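PDB 6WPU: flavin-containing monooxygenase from Allium sativum, which binds FAD and, as a flavin-dependent S-monooxygenase of garlic, oxygenates the sulfur of S-allyl-L-cysteine. Local coordinates for residues M98-Y103 with D125-F130; C347-K352 with C409-I414; L89-P94 with R116-E121. All blocks are in the same frame, centred on the assembly; numbering follows the deposited sequence.

Contact 1: residues M98-Y103 with D125-F130. With FAD (flavin-adenine dinucleotide), chain B.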
loop_
_atom_site.group_PDB
_atom_site.type_symbol
_atom_site.label_atom_id
_atom_site.label_comp_id
_atom_site.label_asym_id
_atom_site.label_seq_id
_atom_site.Cartn_x
_atom_site.Cartn_y
_atom_site.Cartn_z
ATOM N N MET A 98 -13.130 -4.401 2.007
ATOM C CA MET A 98 -12.268 -3.254 1.735
ATOM C C MET A 98 -12.813 -1.916 2.220
ATOM O O MET A 98 -12.025 -0.981 2.400
ATOM C CB MET A 98 -12.024 -3.128 0.237
ATOM C CG MET A 98 -11.092 -4.146 -0.337
ATOM S SD MET A 98 -10.986 -3.920 -2.120
ATOM C CE MET A 98 -10.409 -2.235 -2.283
ATOM N N GLY A 99 -14.124 -1.779 2.392
ATOM C CA GLY A 99 -14.701 -0.460 2.604
ATOM C C GLY A 99 -14.382 0.135 3.967
ATOM O O GLY A 99 -14.181 -0.564 4.956
ATOM N N PHE A 100 -14.329 1.465 4.010
ATOM C CA PHE A 100 -14.327 2.172 5.285
ATOM C C PHE A 100 -15.466 1.695 6.185
ATOM O O PHE A 100 -16.546 1.312 5.721
ATOM C CB PHE A 100 -14.431 3.675 5.050
ATOM C CG PHE A 100 -13.216 4.262 4.371
ATOM C CD1 PHE A 100 -12.010 4.324 5.037
ATOM C CD2 PHE A 100 -13.293 4.758 3.078
ATOM C CE1 PHE A 100 -10.901 4.858 4.431
ATOM C CE2 PHE A 100 -12.193 5.297 2.461
ATOM C CZ PHE A 100 -10.981 5.346 3.131
ATOM N N LEU A 101 -15.206 1.717 7.494
ATOM C CA LEU A 101 -16.116 1.109 8.462
ATOM C C LEU A 101 -17.501 1.750 8.452
ATOM O O LEU A 101 -18.493 1.088 8.778
ATOM C CB LEU A 101 -15.503 1.198 9.862
ATOM C CG LEU A 101 -14.189 0.424 9.992
ATOM C CD1 LEU A 101 -13.549 0.660 11.339
ATOM C CD2 LEU A 101 -14.424 -1.066 9.740
ATOM N N ASP A 102 -17.605 3.031 8.115
ATOM C CA ASP A 102 -18.917 3.672 8.104
ATOM C C ASP A 102 -19.351 4.047 6.692
ATOM O O ASP A 102 -20.193 4.926 6.512
ATOM C CB ASP A 102 -18.928 4.898 9.022
ATOM C CG ASP A 102 -18.026 6.011 8.515
ATOM O OD1 ASP A 102 -17.244 5.775 7.559
ATOM O OD2 ASP A 102 -18.110 7.129 9.060
ATOM N N TYR A 103 -18.794 3.384 5.682
ATOM C CA TYR A 103 -19.062 3.726 4.287
ATOM C C TYR A 103 -18.902 2.467 3.453
ATOM O O TYR A 103 -17.883 2.270 2.781
ATOM C CB TYR A 103 -18.116 4.829 3.810
ATOM C CG TYR A 103 -18.615 5.535 2.580
ATOM C CD1 TYR A 103 -19.838 6.205 2.591
ATOM C CD2 TYR A 103 -17.865 5.539 1.407
ATOM C CE1 TYR A 103 -20.299 6.861 1.466
ATOM C CE2 TYR A 103 -18.315 6.188 0.275
ATOM C CZ TYR A 103 -19.529 6.847 0.310
ATOM O OH TYR A 103 -19.971 7.490 -0.818
ATOM N N ASP A 125 -13.820 5.114 -8.152
ATOM C CA ASP A 125 -15.124 5.751 -8.058
ATOM C C ASP A 125 -15.609 5.768 -6.613
ATOM O O ASP A 125 -16.190 6.756 -6.154
ATOM C CB ASP A 125 -16.124 5.029 -8.967
ATOM C CG ASP A 125 -17.489 5.721 -9.011
ATOM O OD1 ASP A 125 -17.548 6.924 -9.361
ATOM O OD2 ASP A 125 -18.508 5.059 -8.704
ATOM N N TYR A 126 -15.343 4.691 -5.874
ATOM C CA TYR A 126 -15.698 4.640 -4.462
ATOM C C TYR A 126 -14.988 5.740 -3.676
ATOM O O TYR A 126 -15.616 6.456 -2.887
ATOM C CB TYR A 126 -15.364 3.251 -3.914
ATOM C CG TYR A 126 -15.457 3.096 -2.415
ATOM C CD1 TYR A 126 -16.684 2.920 -1.781
ATOM C CD2 TYR A 126 -14.310 3.103 -1.631
ATOM C CE1 TYR A 126 -16.762 2.766 -0.401
ATOM C CE2 TYR A 126 -14.378 2.949 -0.263
ATOM C CZ TYR A 126 -15.604 2.781 0.347
ATOM O OH TYR A 126 -15.653 2.636 1.712
ATOM N N LEU A 127 -13.677 5.913 -3.898
ATOM C CA LEU A 127 -12.951 6.968 -3.191
ATOM C C LEU A 127 -13.458 8.351 -3.588
ATOM O O LEU A 127 -13.511 9.261 -2.751
ATOM C CB LEU A 127 -11.451 6.856 -3.453
ATOM C CG LEU A 127 -10.780 5.571 -2.961
ATOM C CD1 LEU A 127 -9.295 5.565 -3.351
ATOM C CD2 LEU A 127 -10.955 5.425 -1.466
ATOM N N GLU A 128 -13.840 8.530 -4.855
ATOM C CA GLU A 128 -14.371 9.822 -5.278
ATOM C C GLU A 128 -15.724 10.095 -4.637
ATOM O O GLU A 128 -15.986 11.221 -4.196
ATOM C CB GLU A 128 -14.462 9.884 -6.803
ATOM C CG GLU A 128 -13.088 9.976 -7.482
ATOM C CD GLU A 128 -13.139 9.694 -8.982
ATOM O OE1 GLU A 128 -14.220 9.306 -9.481
ATOM O OE2 GLU A 128 -12.091 9.851 -9.657
ATOM N N ARG A 129 -16.593 9.078 -4.572
ATOM C CA ARG A 129 -17.857 9.231 -3.860
ATOM C C ARG A 129 -17.610 9.555 -2.389
ATOM O O ARG A 129 -18.264 10.436 -1.818
ATOM C CB ARG A 129 -18.708 7.963 -3.995
ATOM C CG ARG A 129 -19.249 7.669 -5.395
ATOM C CD ARG A 129 -20.365 6.606 -5.378
ATOM N NE ARG A 129 -19.857 5.239 -5.299
ATOM C CZ ARG A 129 -20.062 4.395 -4.282
ATOM N NH1 ARG A 129 -19.547 3.163 -4.334
ATOM N NH2 ARG A 129 -20.778 4.764 -3.221
ATOM N N PHE A 130 -16.667 8.845 -1.766
ATOM C CA PHE A 130 -16.257 9.145 -0.402
ATOM C C PHE A 130 -15.845 10.605 -0.270
ATOM O O PHE A 130 -16.347 11.323 0.599
ATOM C CB PHE A 130 -15.101 8.216 0.010
ATOM C CG PHE A 130 -14.575 8.470 1.402
ATOM C CD1 PHE A 130 -13.665 9.498 1.646
ATOM C CD2 PHE A 130 -14.987 7.680 2.465
ATOM C CE1 PHE A 130 -13.180 9.736 2.923
ATOM C CE2 PHE A 130 -14.506 7.914 3.754
ATOM C CZ PHE A 130 -13.603 8.941 3.983
HETATM P PA FAD B . -1.463 6.149 -2.134
HETATM O O1A FAD B . -2.651 5.526 -2.870
HETATM O O2A FAD B . -0.119 5.999 -2.642
HETATM O O5B FAD B . -1.569 7.656 -2.037
HETATM C C5B FAD B . -0.571 8.576 -1.614
HETATM C C4B FAD B . -0.859 9.990 -2.169
HETATM O O4B FAD B . 0.018 10.976 -1.700
HETATM C C3B FAD B . -0.823 10.044 -3.673
HETATM O O3B FAD B . -1.982 10.625 -4.176
HETATM C C2B FAD B . 0.355 10.896 -3.990
HETATM O O2B FAD B . 0.210 11.622 -5.157
HETATM C C1B FAD B . 0.398 11.784 -2.780
HETATM N N9A FAD B . 1.708 12.321 -2.491
HETATM C C8A FAD B . 2.888 11.588 -2.428
HETATM N N7A FAD B . 3.911 12.402 -2.141
HETATM C C5A FAD B . 3.446 13.714 -2.027
HETATM C C6A FAD B . 4.041 14.946 -1.761
HETATM N N6A FAD B . 5.460 15.057 -1.519
HETATM N N1A FAD B . 3.281 16.053 -1.698
HETATM C C2A FAD B . 1.942 16.011 -1.921
HETATM N N3A FAD B . 1.317 14.840 -2.189
HETATM C C4A FAD B . 2.035 13.685 -2.248
HETATM N N1 FAD B . -5.765 -2.433 -1.139
HETATM C C2 FAD B . -7.117 -2.929 -1.118
HETATM O O2 FAD B . -7.957 -2.570 -0.123
HETATM N N3 FAD B . -7.540 -3.853 -2.047
HETATM C C4 FAD B . -6.698 -4.255 -3.062
HETATM O O4 FAD B . -7.090 -5.152 -4.001
HETATM C C4X FAD B . -5.391 -3.599 -3.263
HETATM N N5 FAD B . -4.656 -3.835 -4.418
HETATM C C5X FAD B . -3.447 -3.172 -4.601
HETATM C C6 FAD B . -2.698 -3.420 -5.761
HETATM C C7 FAD B . -1.498 -2.745 -5.948
HETATM C C7M FAD B . -0.697 -3.028 -7.192
HETATM C C8 FAD B . -1.037 -1.838 -4.997
HETATM C C8M FAD B . 0.256 -1.106 -5.167
HETATM C C9 FAD B . -1.779 -1.591 -3.837
HETATM C C9A FAD B . -2.981 -2.256 -3.639
HETATM N N10 FAD B . -3.752 -1.988 -2.456
HETATM C C10 FAD B . -4.970 -2.653 -2.260
HETATM C "C1'" FAD B . -3.243 -1.065 -1.430
HETATM C "C2'" FAD B . -3.352 0.429 -1.649
HETATM O "O2'" FAD B . -2.115 0.985 -1.475
HETATM C "C3'" FAD B . -4.257 0.932 -0.547
HETATM O "O3'" FAD B . -5.493 0.470 -0.935
HETATM C "C4'" FAD B . -4.329 2.447 -0.388
HETATM O "O4'" FAD B . -4.544 2.985 -1.641
HETATM C "C5'" FAD B . -3.139 3.122 0.301
HETATM O "O5'" FAD B . -3.317 4.467 -0.035
HETATM P P FAD B . -2.459 5.732 0.384
HETATM O O1P FAD B . -3.353 7.021 0.523
HETATM O O2P FAD B . -1.624 5.250 1.636
HETATM O O3P FAD B . -1.237 5.700 -0.717
#
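The phenol of Y126 reaches from helix 120-133 into the turn 100-103 and is held there at two points. Its OH donates to Y103 O at a very short 2.5 Å, the carbonyl lying at the ring edge near the ring plane, and accepts from F100 N at 2.9 Å with a bent N-H...O angle of 136°. One hydroxyl therefore joins both ends of the type I turn that Y103 N closes on F100 O. The first torsion of Y126, with CG anti to the backbone N (chi1 170°), carries the phenol out from the helix to this turn, where it lies head to tail beside the Y103 side chain and Y103 CD2 comes to 3.5 Å from Y126 CE1.

F130 serves two rings at once. Its face receives the F100 ring, whose CD2 approaches F130 CD2 to 3.4 Å with the planes oblique to each other, while its edge is turned to the face of Y103 in an offset edge-to-face pair at 77°. Beyond this aromatic cluster, Y103 OH rests on R129 CB at 3.5 Å and F100 CE2 meets L127 CD2. At the end of helix 95-98, just before the loop, M98 SD takes a weak hydrogen bond from flavin N3, 3.4 Å away, placing the loop beside the isoalloxazine. Helix 32-43 packs against F100, L127 and F130, and helix 343-358 brings F344 to the rings of F100 and Y126.

Contact 2: residues C347-K352 with C409-I414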
loop_
_atom_site.group_PDB
_atom_site.type_symbol
_atom_site.label_atom_id
_atom_site.label_comp_id
_atom_site.label_asym_id
_atom_site.label_seq_id
_atom_site.Cartn_x
_atom_site.Cartn_y
_atom_site.Cartn_z
ATOM N N CYS A 347 -6.453 2.639 8.027
ATOM C CA CYS A 347 -6.136 4.063 7.976
ATOM C C CYS A 347 -7.222 4.886 8.661
ATOM O O CYS A 347 -6.932 5.896 9.312
ATOM C CB CYS A 347 -5.956 4.522 6.525
ATOM S SG CYS A 347 -4.495 3.810 5.664
ATOM N N GLU A 348 -8.476 4.458 8.519
ATOM C CA GLU A 348 -9.588 5.120 9.191
ATOM C C GLU A 348 -9.373 5.133 10.696
ATOM O O GLU A 348 -9.497 6.180 11.351
ATOM C CB GLU A 348 -10.892 4.400 8.826
ATOM C CG GLU A 348 -12.205 4.985 9.387
ATOM C CD GLU A 348 -13.431 4.195 8.877
ATOM O OE1 GLU A 348 -13.237 3.073 8.335
ATOM O OE2 GLU A 348 -14.577 4.688 9.003
ATOM N N LEU A 349 -9.015 3.979 11.259
ATOM C CA LEU A 349 -8.863 3.882 12.703
ATOM C C LEU A 349 -7.593 4.581 13.176
ATOM O O LEU A 349 -7.587 5.210 14.241
ATOM C CB LEU A 349 -8.883 2.422 13.123
ATOM C CG LEU A 349 -10.247 1.761 12.952
ATOM C CD1 LEU A 349 -10.119 0.237 13.067
ATOM C CD2 LEU A 349 -11.254 2.310 13.985
ATOM N N GLN A 350 -6.517 4.506 12.390
ATOM C CA GLN A 350 -5.313 5.256 12.730
ATOM C C GLN A 350 -5.598 6.749 12.818
ATOM O O GLN A 350 -5.142 7.426 13.743
ATOM C CB GLN A 350 -4.217 5.007 11.702
ATOM C CG GLN A 350 -3.560 3.654 11.791
ATOM C CD GLN A 350 -2.395 3.555 10.835
ATOM O OE1 GLN A 350 -2.440 4.113 9.741
ATOM N NE2 GLN A 350 -1.339 2.856 11.244
ATOM N N SER A 351 -6.318 7.286 11.845
ATOM C CA SER A 351 -6.490 8.727 11.831
ATOM C C SER A 351 -7.543 9.149 12.847
ATOM O O SER A 351 -7.471 10.254 13.387
ATOM C CB SER A 351 -6.837 9.192 10.416
ATOM O OG SER A 351 -7.988 8.523 9.939
ATOM N N LYS A 352 -8.489 8.256 13.149
ATOM C CA LYS A 352 -9.411 8.481 14.254
ATOM C C LYS A 352 -8.651 8.587 15.573
ATOM O O LYS A 352 -8.945 9.449 16.409
ATOM C CB LYS A 352 -10.438 7.343 14.294
ATOM C CG LYS A 352 -11.742 7.652 15.010
ATOM C CD LYS A 352 -12.677 6.435 14.982
ATOM C CE LYS A 352 -13.185 6.121 13.572
ATOM N NZ LYS A 352 -14.179 7.143 13.099
ATOM N N CYS A 409 -10.000 4.785 20.744
ATOM C CA CYS A 409 -10.911 5.834 20.300
ATOM C C CYS A 409 -12.313 5.706 20.853
ATOM O O CYS A 409 -13.115 6.620 20.651
ATOM C CB CYS A 409 -11.047 5.818 18.780
ATOM S SG CYS A 409 -9.566 6.072 17.962
ATOM N N GLY A 410 -12.644 4.590 21.487
ATOM C CA GLY A 410 -14.036 4.318 21.777
ATOM C C GLY A 410 -14.862 4.013 20.546
ATOM O O GLY A 410 -16.032 4.398 20.490
ATOM N N TYR A 411 -14.282 3.344 19.545
ATOM C CA TYR A 411 -15.019 2.947 18.356
ATOM C C TYR A 411 -15.309 1.453 18.407
ATOM O O TYR A 411 -14.650 0.692 19.121
ATOM C CB TYR A 411 -14.250 3.290 17.077
ATOM C CG TYR A 411 -15.115 3.327 15.831
ATOM C CD1 TYR A 411 -15.890 4.447 15.520
ATOM C CD2 TYR A 411 -15.160 2.240 14.964
ATOM C CE1 TYR A 411 -16.683 4.479 14.375
ATOM C CE2 TYR A 411 -15.954 2.260 13.829
ATOM C CZ TYR A 411 -16.712 3.377 13.538
ATOM O OH TYR A 411 -17.486 3.368 12.400
ATOM N N SER A 412 -16.331 1.046 17.659
ATOM C CA SER A 412 -16.667 -0.366 17.555
ATOM C C SER A 412 -15.481 -1.156 17.018
ATOM O O SER A 412 -14.636 -0.629 16.295
ATOM C CB SER A 412 -17.867 -0.556 16.633
ATOM O OG SER A 412 -19.032 -0.023 17.231
ATOM N N CYS A 413 -15.420 -2.428 17.398
ATOM C CA CYS A 413 -14.399 -3.359 16.930
ATOM C C CYS A 413 -14.739 -3.879 15.531
ATOM O O CYS A 413 -15.863 -3.739 15.045
ATOM C CB CYS A 413 -14.250 -4.528 17.917
ATOM S SG CYS A 413 -13.493 -4.085 19.543
ATOM N N ILE A 414 -13.736 -4.472 14.873
ATOM C CA ILE A 414 -13.944 -5.018 13.537
ATOM C C ILE A 414 -14.996 -6.122 13.597
ATOM O O ILE A 414 -15.013 -6.946 14.526
ATOM C CB ILE A 414 -12.614 -5.529 12.957
ATOM C CG1 ILE A 414 -11.646 -4.364 12.724
ATOM C CG2 ILE A 414 -12.828 -6.298 11.649
ATOM C CD1 ILE A 414 -12.180 -3.280 11.791
#
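The loop leading from helix 398-409 to helix 416-431 lies along one side of helix 343-358, with Y411 as its main foothold. The bent lysine K352 crosses the Y411 ring at about a right angle: CE sits over one face, 4.0 Å from the ring centroid and 23° off the normal, a CH-pi contact displaced toward the rim near CD1. Bends at chi3 and chi4 (-68° and -72°) fold the chain so that its last carbons lie on the ring while NZ forms a salt bridge with E40 of helix 32-43. Shortening K352 to an alanine would probably leave that face of Y411 without its lysine carbons and E40 without this salt-bridge partner.

The loop begins where helix 398-409 ends: C409 is still helical, and G410 departs from the helix with positive phi. In this connection between two helices C409 SG points back at the neighbouring helix, 3.6 Å from K352 C and 4.0 Å from K352 CB. L349 supplies the apolar part, its two methyls dividing between partners, CD2 at 4.0 Å from Y411 CD2 and CD1 at 4.3 Å from I414 CD1. I414 N is hydrogen-bonded to D403 OD1, and C409 O to R361 NH1.

Contact 3: residues L89-P94 with R116-E121. With FAD (flavin-adenine dinucleotide), chain B; SO4 (sulfate ion), chain D.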
loop_
_atom_site.group_PDB
_atom_site.type_symbol
_atom_site.label_atom_id
_atom_site.label_comp_id
_atom_site.label_asym_id
_atom_site.label_seq_id
_atom_site.Cartn_x
_atom_site.Cartn_y
_atom_site.Cartn_z
ATOM N N LEU A 89 -6.141 -4.832 -13.544
ATOM C CA LEU A 89 -6.137 -5.163 -12.125
ATOM C C LEU A 89 -7.551 -5.149 -11.550
ATOM O O LEU A 89 -8.334 -4.234 -11.806
ATOM C CB LEU A 89 -5.243 -4.194 -11.348
ATOM C CG LEU A 89 -5.134 -4.492 -9.847
ATOM C CD1 LEU A 89 -3.702 -4.281 -9.332
ATOM C CD2 LEU A 89 -6.171 -3.657 -9.005
ATOM N N ARG A 90 -7.869 -6.204 -10.808
ATOM C CA ARG A 90 -9.027 -6.312 -9.937
ATOM C C ARG A 90 -8.563 -6.409 -8.484
ATOM O O ARG A 90 -7.407 -6.750 -8.204
ATOM C CB ARG A 90 -9.874 -7.541 -10.294
ATOM C CG ARG A 90 -10.460 -7.526 -11.691
ATOM C CD ARG A 90 -10.991 -8.897 -12.080
ATOM N NE ARG A 90 -12.160 -9.271 -11.296
ATOM C CZ ARG A 90 -12.783 -10.438 -11.392
ATOM N NH1 ARG A 90 -12.336 -11.365 -12.243
ATOM N NH2 ARG A 90 -13.847 -10.686 -10.624
ATOM N N THR A 91 -9.470 -6.089 -7.553
ATOM C CA THR A 91 -9.109 -6.135 -6.139
ATOM C C THR A 91 -8.733 -7.562 -5.751
ATOM O O THR A 91 -9.257 -8.535 -6.302
ATOM C CB THR A 91 -10.259 -5.618 -5.245
ATOM O OG1 THR A 91 -11.373 -6.533 -5.244
ATOM C CG2 THR A 91 -10.737 -4.254 -5.710
ATOM N N ASN A 92 -7.784 -7.693 -4.822
ATOM C CA ASN A 92 -7.453 -9.010 -4.279
ATOM C C ASN A 92 -8.180 -9.282 -2.974
ATOM O O ASN A 92 -7.891 -10.274 -2.304
ATOM C CB ASN A 92 -5.938 -9.170 -4.092
ATOM C CG ASN A 92 -5.338 -8.122 -3.183
ATOM O OD1 ASN A 92 -6.020 -7.521 -2.357
ATOM N ND2 ASN A 92 -4.051 -7.881 -3.344
ATOM N N LEU A 93 -9.110 -8.406 -2.596
ATOM C CA LEU A 93 -9.991 -8.561 -1.451
ATOM C C LEU A 93 -11.422 -8.355 -1.923
ATOM O O LEU A 93 -11.659 -7.548 -2.833
ATOM C CB LEU A 93 -9.652 -7.540 -0.354
ATOM C CG LEU A 93 -8.266 -7.619 0.287
ATOM C CD1 LEU A 93 -8.048 -6.387 1.152
ATOM C CD2 LEU A 93 -8.156 -8.899 1.118
ATOM N N PRO A 94 -12.384 -9.088 -1.368
ATOM C CA PRO A 94 -13.786 -8.837 -1.718
ATOM C C PRO A 94 -14.187 -7.449 -1.257
ATOM O O PRO A 94 -13.668 -6.928 -0.266
ATOM C CB PRO A 94 -14.547 -9.927 -0.962
ATOM C CG PRO A 94 -13.670 -10.247 0.198
ATOM C CD PRO A 94 -12.250 -10.030 -0.243
ATOM N N ARG A 116 -18.087 -8.668 -7.072
ATOM C CA ARG A 116 -17.577 -8.737 -5.710
ATOM C C ARG A 116 -16.108 -8.354 -5.649
ATOM O O ARG A 116 -15.670 -7.703 -4.691
ATOM C CB ARG A 116 -17.786 -10.138 -5.137
ATOM C CG ARG A 116 -17.309 -10.255 -3.711
ATOM C CD ARG A 116 -18.128 -11.233 -2.948
ATOM N NE ARG A 116 -17.732 -11.245 -1.548
ATOM C CZ ARG A 116 -17.386 -12.340 -0.879
ATOM N NH1 ARG A 116 -17.399 -13.524 -1.495
ATOM N NH2 ARG A 116 -17.038 -12.245 0.405
ATOM N N PHE A 117 -15.327 -8.757 -6.657
ATOM C CA PHE A 117 -13.930 -8.340 -6.793
ATOM C C PHE A 117 -13.841 -7.459 -8.028
ATOM O O PHE A 117 -13.559 -7.952 -9.129
ATOM C CB PHE A 117 -12.977 -9.531 -6.918
ATOM C CG PHE A 117 -12.866 -10.380 -5.680
ATOM C CD1 PHE A 117 -13.855 -11.294 -5.364
ATOM C CD2 PHE A 117 -11.742 -10.302 -4.871
ATOM C CE1 PHE A 117 -13.739 -12.103 -4.247
ATOM C CE2 PHE A 117 -11.619 -11.100 -3.748
ATOM C CZ PHE A 117 -12.613 -12.003 -3.434
ATOM N N PRO A 118 -14.099 -6.163 -7.911
ATOM C CA PRO A 118 -14.194 -5.315 -9.101
ATOM C C PRO A 118 -12.825 -4.843 -9.575
ATOM O O PRO A 118 -11.796 -5.044 -8.928
ATOM C CB PRO A 118 -15.047 -4.143 -8.609
ATOM C CG PRO A 118 -14.635 -4.014 -7.157
ATOM C CD PRO A 118 -14.513 -5.442 -6.688
ATOM N N GLY A 119 -12.840 -4.177 -10.718
ATOM C CA GLY A 119 -11.638 -3.563 -11.236
ATOM C C GLY A 119 -11.308 -2.265 -10.528
ATOM O O GLY A 119 -12.137 -1.676 -9.829
ATOM N N HIS A 120 -10.067 -1.809 -10.743
ATOM C CA HIS A 120 -9.572 -0.631 -10.043
ATOM C C HIS A 120 -10.459 0.591 -10.271
ATOM O O HIS A 120 -10.571 1.445 -9.381
ATOM C CB HIS A 120 -8.139 -0.332 -10.482
ATOM C CG HIS A 120 -7.976 -0.230 -11.962
ATOM N ND1 HIS A 120 -8.279 0.914 -12.664
ATOM C CD2 HIS A 120 -7.555 -1.139 -12.879
ATOM C CE1 HIS A 120 -8.049 0.710 -13.950
ATOM N NE2 HIS A 120 -7.608 -0.526 -14.108
ATOM N N GLU A 121 -11.093 0.697 -11.445
ATOM C CA GLU A 121 -11.973 1.837 -11.710
ATOM C C GLU A 121 -13.079 1.931 -10.672
ATOM O O GLU A 121 -13.480 3.031 -10.275
ATOM C CB GLU A 121 -12.579 1.726 -13.109
ATOM C CG GLU A 121 -11.983 2.669 -14.134
ATOM C CD GLU A 121 -12.217 2.199 -15.562
ATOM O OE1 GLU A 121 -11.232 2.132 -16.328
ATOM O OE2 GLU A 121 -13.378 1.886 -15.912
HETATM P PA FAD B . -1.463 6.149 -2.134
HETATM O O1A FAD B . -2.651 5.526 -2.870
HETATM O O2A FAD B . -0.119 5.999 -2.642
HETATM O O5B FAD B . -1.569 7.656 -2.037
HETATM C C5B FAD B . -0.571 8.576 -1.614
HETATM C C4B FAD B . -0.859 9.990 -2.169
HETATM O O4B FAD B . 0.018 10.976 -1.700
HETATM C C3B FAD B . -0.823 10.044 -3.673
HETATM O O3B FAD B . -1.982 10.625 -4.176
HETATM C C2B FAD B . 0.355 10.896 -3.990
HETATM O O2B FAD B . 0.210 11.622 -5.157
HETATM C C1B FAD B . 0.398 11.784 -2.780
HETATM N N9A FAD B . 1.708 12.321 -2.491
HETATM C C8A FAD B . 2.888 11.588 -2.428
HETATM N N7A FAD B . 3.911 12.402 -2.141
HETATM C C5A FAD B . 3.446 13.714 -2.027
HETATM C C6A FAD B . 4.041 14.946 -1.761
HETATM N N6A FAD B . 5.460 15.057 -1.519
HETATM N N1A FAD B . 3.281 16.053 -1.698
HETATM C C2A FAD B . 1.942 16.011 -1.921
HETATM N N3A FAD B . 1.317 14.840 -2.189
HETATM C C4A FAD B . 2.035 13.685 -2.248
HETATM N N1 FAD B . -5.765 -2.433 -1.139
HETATM C C2 FAD B . -7.117 -2.929 -1.118
HETATM O O2 FAD B . -7.957 -2.570 -0.123
HETATM N N3 FAD B . -7.540 -3.853 -2.047
HETATM C C4 FAD B . -6.698 -4.255 -3.062
HETATM O O4 FAD B . -7.090 -5.152 -4.001
HETATM C C4X FAD B . -5.391 -3.599 -3.263
HETATM N N5 FAD B . -4.656 -3.835 -4.418
HETATM C C5X FAD B . -3.447 -3.172 -4.601
HETATM C C6 FAD B . -2.698 -3.420 -5.761
HETATM C C7 FAD B . -1.498 -2.745 -5.948
HETATM C C7M FAD B . -0.697 -3.028 -7.192
HETATM C C8 FAD B . -1.037 -1.838 -4.997
HETATM C C8M FAD B . 0.256 -1.106 -5.167
HETATM C C9 FAD B . -1.779 -1.591 -3.837
HETATM C C9A FAD B . -2.981 -2.256 -3.639
HETATM N N10 FAD B . -3.752 -1.988 -2.456
HETATM C C10 FAD B . -4.970 -2.653 -2.260
HETATM C "C1'" FAD B . -3.243 -1.065 -1.430
HETATM C "C2'" FAD B . -3.352 0.429 -1.649
HETATM O "O2'" FAD B . -2.115 0.985 -1.475
HETATM C "C3'" FAD B . -4.257 0.932 -0.547
HETATM O "O3'" FAD B . -5.493 0.470 -0.935
HETATM C "C4'" FAD B . -4.329 2.447 -0.388
HETATM O "O4'" FAD B . -4.544 2.985 -1.641
HETATM C "C5'" FAD B . -3.139 3.122 0.301
HETATM O "O5'" FAD B . -3.317 4.467 -0.035
HETATM P P FAD B . -2.459 5.732 0.384
HETATM O O1P FAD B . -3.353 7.021 0.523
HETATM O O2P FAD B . -1.624 5.250 1.636
HETATM O O3P FAD B . -1.237 5.700 -0.717
HETATM S S SO4 D . -8.935 -12.920 -12.876
HETATM O O1 SO4 D . -8.459 -13.641 -14.060
HETATM O O2 SO4 D . -9.736 -13.834 -12.065
HETATM O O3 SO4 D . -7.801 -12.474 -12.076
HETATM O O4 SO4 D . -9.703 -11.741 -13.290
#
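Segments 89-94 and 116-121 run roughly antiparallel, their end-to-end directions 146° apart, and meet in a single beta bridge in which R90 and G119 bring their CA atoms to 4.0 Å. T91 N donates to P118 O at 2.9 Å, and H120 N gives a longer bond of 3.2 Å to L89 O, with the donor tilted from the carbonyl plane.

R90 adds a side-chain grip. Bent at chi3 (68°), it comes side-on to F117 O, with NE at 2.9 Å and NH2 at 3.1 Å, and this one carbonyl oxygen lies nearly in the guanidinium plane. The guanidinium stands almost perpendicular to the F117 ring. The remaining nitrogen, NH1, donates to an oxygen of a sulfate ion probably derived from the crystallisation liquor, whereas NH2 also pairs with D438.

The P94 ring runs alongside the F117 side chain in the same direction. P94 CA sits over one face of the aromatic ring toward its rim, and CB adds an off-centre CH-pi contact, while T91 O and N92 C lie at the ring edge. P94 CB also rests 3.5 Å from R116 NE, over a face of that guanidinium, whose NE is paired with E96. Within the loop T91 OG1 donates to L93 O at 2.6 Å, tying it into a compact bend. This bend presents N92 N to flavin O4 at 2.8 Å, a backbone bond to the isoalloxazine, and L89 CD1 lies against flavin C6.

G119 is the N-cap of helix 120-133 and P94 that of helix 95-98, so each bridged segment leads directly into a helix. Helix 416-431 packs on the P94-F117 side through V425.

Overall arrangement
From the N terminus, the chain runs through strand 24-28, helix 32-43 and strand 47-52 before reaching 89-94 at the flavin, then passes through helix 95-98 into 98-103. Contact 3 closes when it returns to 116-121 at the start of helix 120-133, and contact 1 closes a little further along that helix. The two therefore cross, their segments alternating, and they touch where M98 meets T91 and L93. Contact 2 opens later, joining helix 343-358 to the loop after helix 398-409, in series with the other two. It meets contact 1 through a probable hydrogen bond from L101 N to E348 OE1 and through L101 against I414. Contacts 2 and 3 do not touch.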